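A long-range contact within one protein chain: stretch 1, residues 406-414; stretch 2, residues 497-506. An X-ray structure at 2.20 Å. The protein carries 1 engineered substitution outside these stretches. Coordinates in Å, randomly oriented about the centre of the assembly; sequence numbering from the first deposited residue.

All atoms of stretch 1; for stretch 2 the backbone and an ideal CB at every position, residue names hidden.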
# COMPACT_ATOMS: atom_id res chain seq x y z
N THR A 406 -23.17 0.97 -1.29
CA THR A 406 -23.19 1.72 -0.07
C THR A 406 -24.22 1.21 0.87
O THR A 406 -25.33 0.81 0.49
CB THR A 406 -23.50 3.20 -0.32
OG1 THR A 406 -24.74 3.29 -1.00
CG2 THR A 406 -22.40 3.91 -1.16
N LEU A 407 -23.84 1.18 2.14
CA LEU A 407 -24.77 0.82 3.14
C LEU A 407 -24.27 1.33 4.50
O LEU A 407 -23.14 1.85 4.63
CB LEU A 407 -25.04 -0.68 3.16
CG LEU A 407 -23.91 -1.68 3.44
CD1 LEU A 407 -23.54 -1.78 4.92
CD2 LEU A 407 -24.38 -3.06 2.94
N ARG A 408 -25.16 1.25 5.49
CA ARG A 408 -24.80 1.60 6.82
C ARG A 408 -24.83 0.26 7.46
O ARG A 408 -25.75 -0.50 7.20
CB ARG A 408 -25.81 2.54 7.46
CG ARG A 408 -25.29 3.12 8.77
CD ARG A 408 -26.27 4.12 9.39
NE ARG A 408 -26.40 5.38 8.66
CZ ARG A 408 -25.55 6.40 8.74
NH1 ARG A 408 -24.43 6.31 9.45
NH2 ARG A 408 -25.79 7.51 8.06
N ASN A 409 -23.81 -0.04 8.25
CA ASN A 409 -23.73 -1.36 8.83
C ASN A 409 -24.50 -1.39 10.13
O ASN A 409 -25.00 -0.35 10.60
CB ASN A 409 -22.26 -1.84 8.95
CG ASN A 409 -21.47 -1.20 10.07
OD1 ASN A 409 -22.00 -0.55 10.94
ND2 ASN A 409 -20.12 -1.38 10.02
N ARG A 410 -24.59 -2.59 10.71
CA ARG A 410 -25.35 -2.79 11.93
C ARG A 410 -24.82 -1.99 13.12
O ARG A 410 -25.53 -1.76 14.08
CB ARG A 410 -25.53 -4.30 12.22
CG ARG A 410 -24.32 -5.26 12.21
CD ARG A 410 -24.77 -6.60 12.81
NE ARG A 410 -24.43 -7.86 12.16
CZ ARG A 410 -24.86 -8.29 10.98
NH1 ARG A 410 -25.60 -7.52 10.21
NH2 ARG A 410 -24.51 -9.50 10.54
N ASN A 411 -23.60 -1.50 13.05
CA ASN A 411 -23.13 -0.62 14.09
C ASN A 411 -23.28 0.83 13.74
O ASN A 411 -22.64 1.68 14.38
CB ASN A 411 -21.67 -0.96 14.36
CG ASN A 411 -21.52 -2.41 14.79
OD1 ASN A 411 -21.07 -3.30 14.04
ND2 ASN A 411 -21.95 -2.67 16.00
N GLY A 412 -24.08 1.13 12.71
CA GLY A 412 -24.35 2.53 12.33
C GLY A 412 -23.29 3.21 11.47
O GLY A 412 -23.27 4.40 11.32
N ILE A 413 -22.34 2.45 10.93
CA ILE A 413 -21.18 3.07 10.28
C ILE A 413 -21.36 3.01 8.80
O ILE A 413 -21.82 2.02 8.27
CB ILE A 413 -19.88 2.37 10.72
CG1 ILE A 413 -19.63 2.67 12.19
CG2 ILE A 413 -18.71 2.80 9.85
CD1 ILE A 413 -18.80 1.62 12.88
N GLU A 414 -21.04 4.09 8.14
CA GLU A 414 -21.14 4.17 6.69
C GLU A 414 -20.07 3.30 6.04
O GLU A 414 -18.92 3.35 6.42
CB GLU A 414 -20.95 5.62 6.21
CG GLU A 414 -22.03 6.58 6.75
CD GLU A 414 -21.84 8.04 6.36
OE1 GLU A 414 -20.94 8.40 5.57
OE2 GLU A 414 -22.68 8.82 6.81
N UNK A 497 -15.02 -8.14 14.89
CA UNK A 497 -16.48 -8.43 14.71
C UNK A 497 -17.20 -7.39 13.84
O UNK A 497 -18.06 -7.72 13.05
CB UNK A 497 -17.17 -8.49 16.07
N UNK A 498 -16.87 -6.12 14.02
CA UNK A 498 -17.49 -5.08 13.17
C UNK A 498 -17.15 -5.31 11.70
O UNK A 498 -17.99 -5.12 10.77
CB UNK A 498 -17.03 -3.69 13.60
N UNK A 499 -15.90 -5.69 11.46
CA UNK A 499 -15.52 -6.05 10.09
C UNK A 499 -16.29 -7.25 9.56
O UNK A 499 -16.82 -7.24 8.44
CB UNK A 499 -14.02 -6.34 10.02
N UNK A 500 -16.33 -8.30 10.34
CA UNK A 500 -17.00 -9.52 9.86
C UNK A 500 -18.49 -9.27 9.64
O UNK A 500 -19.08 -9.72 8.63
CB UNK A 500 -16.80 -10.67 10.85
N UNK A 501 -19.11 -8.54 10.56
CA UNK A 501 -20.54 -8.22 10.42
C UNK A 501 -20.77 -7.37 9.23
O UNK A 501 -21.78 -7.51 8.55
CB UNK A 501 -21.08 -7.52 11.67
N UNK A 502 -19.82 -6.49 8.90
CA UNK A 502 -19.97 -5.68 7.68
C UNK A 502 -19.91 -6.53 6.45
O UNK A 502 -20.67 -6.32 5.53
CB UNK A 502 -18.89 -4.60 7.61
N UNK A 503 -19.03 -7.50 6.42
CA UNK A 503 -19.00 -8.41 5.27
C UNK A 503 -20.31 -9.20 5.14
O UNK A 503 -20.79 -9.41 4.04
CB UNK A 503 -17.82 -9.38 5.39
N UNK A 504 -20.82 -9.68 6.26
CA UNK A 504 -22.09 -10.38 6.29
C UNK A 504 -23.24 -9.45 5.81
O UNK A 504 -24.07 -9.88 5.03
CB UNK A 504 -22.37 -10.90 7.70
N UNK A 505 -23.22 -8.17 6.16
CA UNK A 505 -24.21 -7.20 5.64
C UNK A 505 -24.10 -7.08 4.13
O UNK A 505 -25.10 -7.13 3.43
CB UNK A 505 -24.02 -5.83 6.28
N UNK A 506 -22.88 -6.96 3.61
CA UNK A 506 -22.73 -6.83 2.17
C UNK A 506 -23.19 -8.08 1.45
O UNK A 506 -23.78 -8.00 0.36
CB UNK A 506 -21.27 -6.53 1.81

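Backbone angles throughout 497-506 are helical (phi near -63°, psi near -41°), so outward direction recurs every three to four residues; CA-to-CB marks 501 and 505 as facing stretch 1, while 498, 502, 504 and 506 start sideways and still make contact.

At 497 the bond points sideways and the ideal CB has nothing of stretch 1 within 5.5 Å; many residues would do, and Trp-497 makes no contact. At 498 it is also sideways, but the ideal CB lies 5.3 Å from Asn-409 ND2, an amide able to donate. A short polar side chain with an acceptor would suit. The deposited residue is Asn-498; its chi1 of 173° (t) brings OD1 to 2.9 Å from Asn-409 ND2 and 4.1 Å from Ile-413 CD1.

Positions 499 and 500 are unconstrained by stretch 1, one pointing away and the other out of reach. They are Ile-499 and Leu-500.

Position 501 points toward stretch 1, with its ideal CB 3.4 Å from Arg-410 NE. A flat ring to lie against the arginine, or a polar group, would suit. It is His-501: Arg-410 NE lies over one ring face, 3.3 Å from His-501 CG, and Arg-410 CD sits 4.3 Å from the centroid of the His-501 ring, 24° off its normal, a CH-pi contact.

At 502, sideways, the ideal CB is 4.2 Å from Asn-409 ND2. A small acceptor is favoured; serine or threonine would fit. Thr-502 accepts from Asn-409 ND2 at OG1 (2.9 Å, 145°), while the same OG1 donates to Asn-498 O at 2.6 Å, so one hydroxyl links the loop to the preceding helical turn.

Position 503 is out of reach and is Leu-503.

At 504 the ideal CB lies 3.8 Å from Arg-410 NH2, which invites an acid, although an amide could also accept. Glu-504 forms a salt bridge, its OE1 3.3 Å from Arg-410 NH2 near the guanidinium plane; the accompanying hydrogen bond is weak at 127°.

Position 505 points toward stretch 1, its ideal CB 4.6 Å from Arg-410 NH1 and 4.3 Å from Leu-407 CD1. Aspartate, glutamate or a neutral acceptor would suit. Asp-505 forms a second salt bridge to Arg-410, and its OD2 accepts a weak hydrogen bond from Arg-410 N (3.3 Å, 154°), thus engaging backbone as well as side chain.

At 506 the bond is sideways, but the ideal CB is 4.8 Å from Leu-407 CD2, so an aliphatic chain long enough to reach it is expected: leucine, isoleucine or methionine. Leu-506 (chi1 -66°, chi2 160°) places CD2 3.5 Å from Leu-407 CD2, an apolar contact.

Stretch 2 497-506: WNILHTLEDL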
# COMPACT_ATOMS: atom_id res chain seq x y z
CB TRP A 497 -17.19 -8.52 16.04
CG TRP A 497 -17.03 -9.80 16.73
CD1 TRP A 497 -16.32 -10.06 17.91
CD2 TRP A 497 -17.65 -11.01 16.36
NE1 TRP A 497 -16.48 -11.38 18.25
CE2 TRP A 497 -17.29 -11.98 17.31
CE3 TRP A 497 -18.47 -11.37 15.29
CZ2 TRP A 497 -17.72 -13.27 17.22
CZ3 TRP A 497 -18.90 -12.67 15.21
CH2 TRP A 497 -18.53 -13.61 16.17
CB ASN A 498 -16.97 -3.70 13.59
CG ASN A 498 -17.44 -2.55 12.66
OD1 ASN A 498 -18.63 -2.42 12.33
ND2 ASN A 498 -16.48 -1.70 12.25
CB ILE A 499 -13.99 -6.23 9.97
CG1 ILE A 499 -13.34 -4.87 10.14
CG2 ILE A 499 -13.63 -6.78 8.58
CD1 ILE A 499 -11.90 -4.93 10.54
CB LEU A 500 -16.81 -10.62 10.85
CG LEU A 500 -17.53 -11.92 10.52
CD1 LEU A 500 -17.06 -12.53 9.24
CD2 LEU A 500 -17.31 -12.91 11.62
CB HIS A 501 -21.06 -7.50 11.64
CG HIS A 501 -21.23 -8.36 12.86
ND1 HIS A 501 -21.69 -9.66 12.83
CD2 HIS A 501 -21.05 -8.06 14.17
CE1 HIS A 501 -21.77 -10.13 14.06
NE2 HIS A 501 -21.38 -9.19 14.89
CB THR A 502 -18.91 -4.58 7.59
OG1 THR A 502 -18.96 -3.77 8.75
CG2 THR A 502 -19.10 -3.69 6.37
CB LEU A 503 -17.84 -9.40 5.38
CG LEU A 503 -16.47 -8.79 5.13
CD1 LEU A 503 -15.43 -9.81 5.48
CD2 LEU A 503 -16.32 -8.35 3.68
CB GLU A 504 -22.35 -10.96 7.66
CG GLU A 504 -21.41 -12.13 8.02
CD GLU A 504 -21.54 -12.61 9.47
OE1 GLU A 504 -22.26 -11.95 10.27
OE2 GLU A 504 -20.94 -13.66 9.81
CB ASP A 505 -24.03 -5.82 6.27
CG ASP A 505 -24.26 -5.82 7.78
OD1 ASP A 505 -25.00 -6.71 8.25
OD2 ASP A 505 -23.72 -4.96 8.52
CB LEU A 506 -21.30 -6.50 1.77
CG LEU A 506 -20.87 -5.14 2.23
CD1 LEU A 506 -19.34 -5.00 2.27
CD2 LEU A 506 -21.48 -4.11 1.28
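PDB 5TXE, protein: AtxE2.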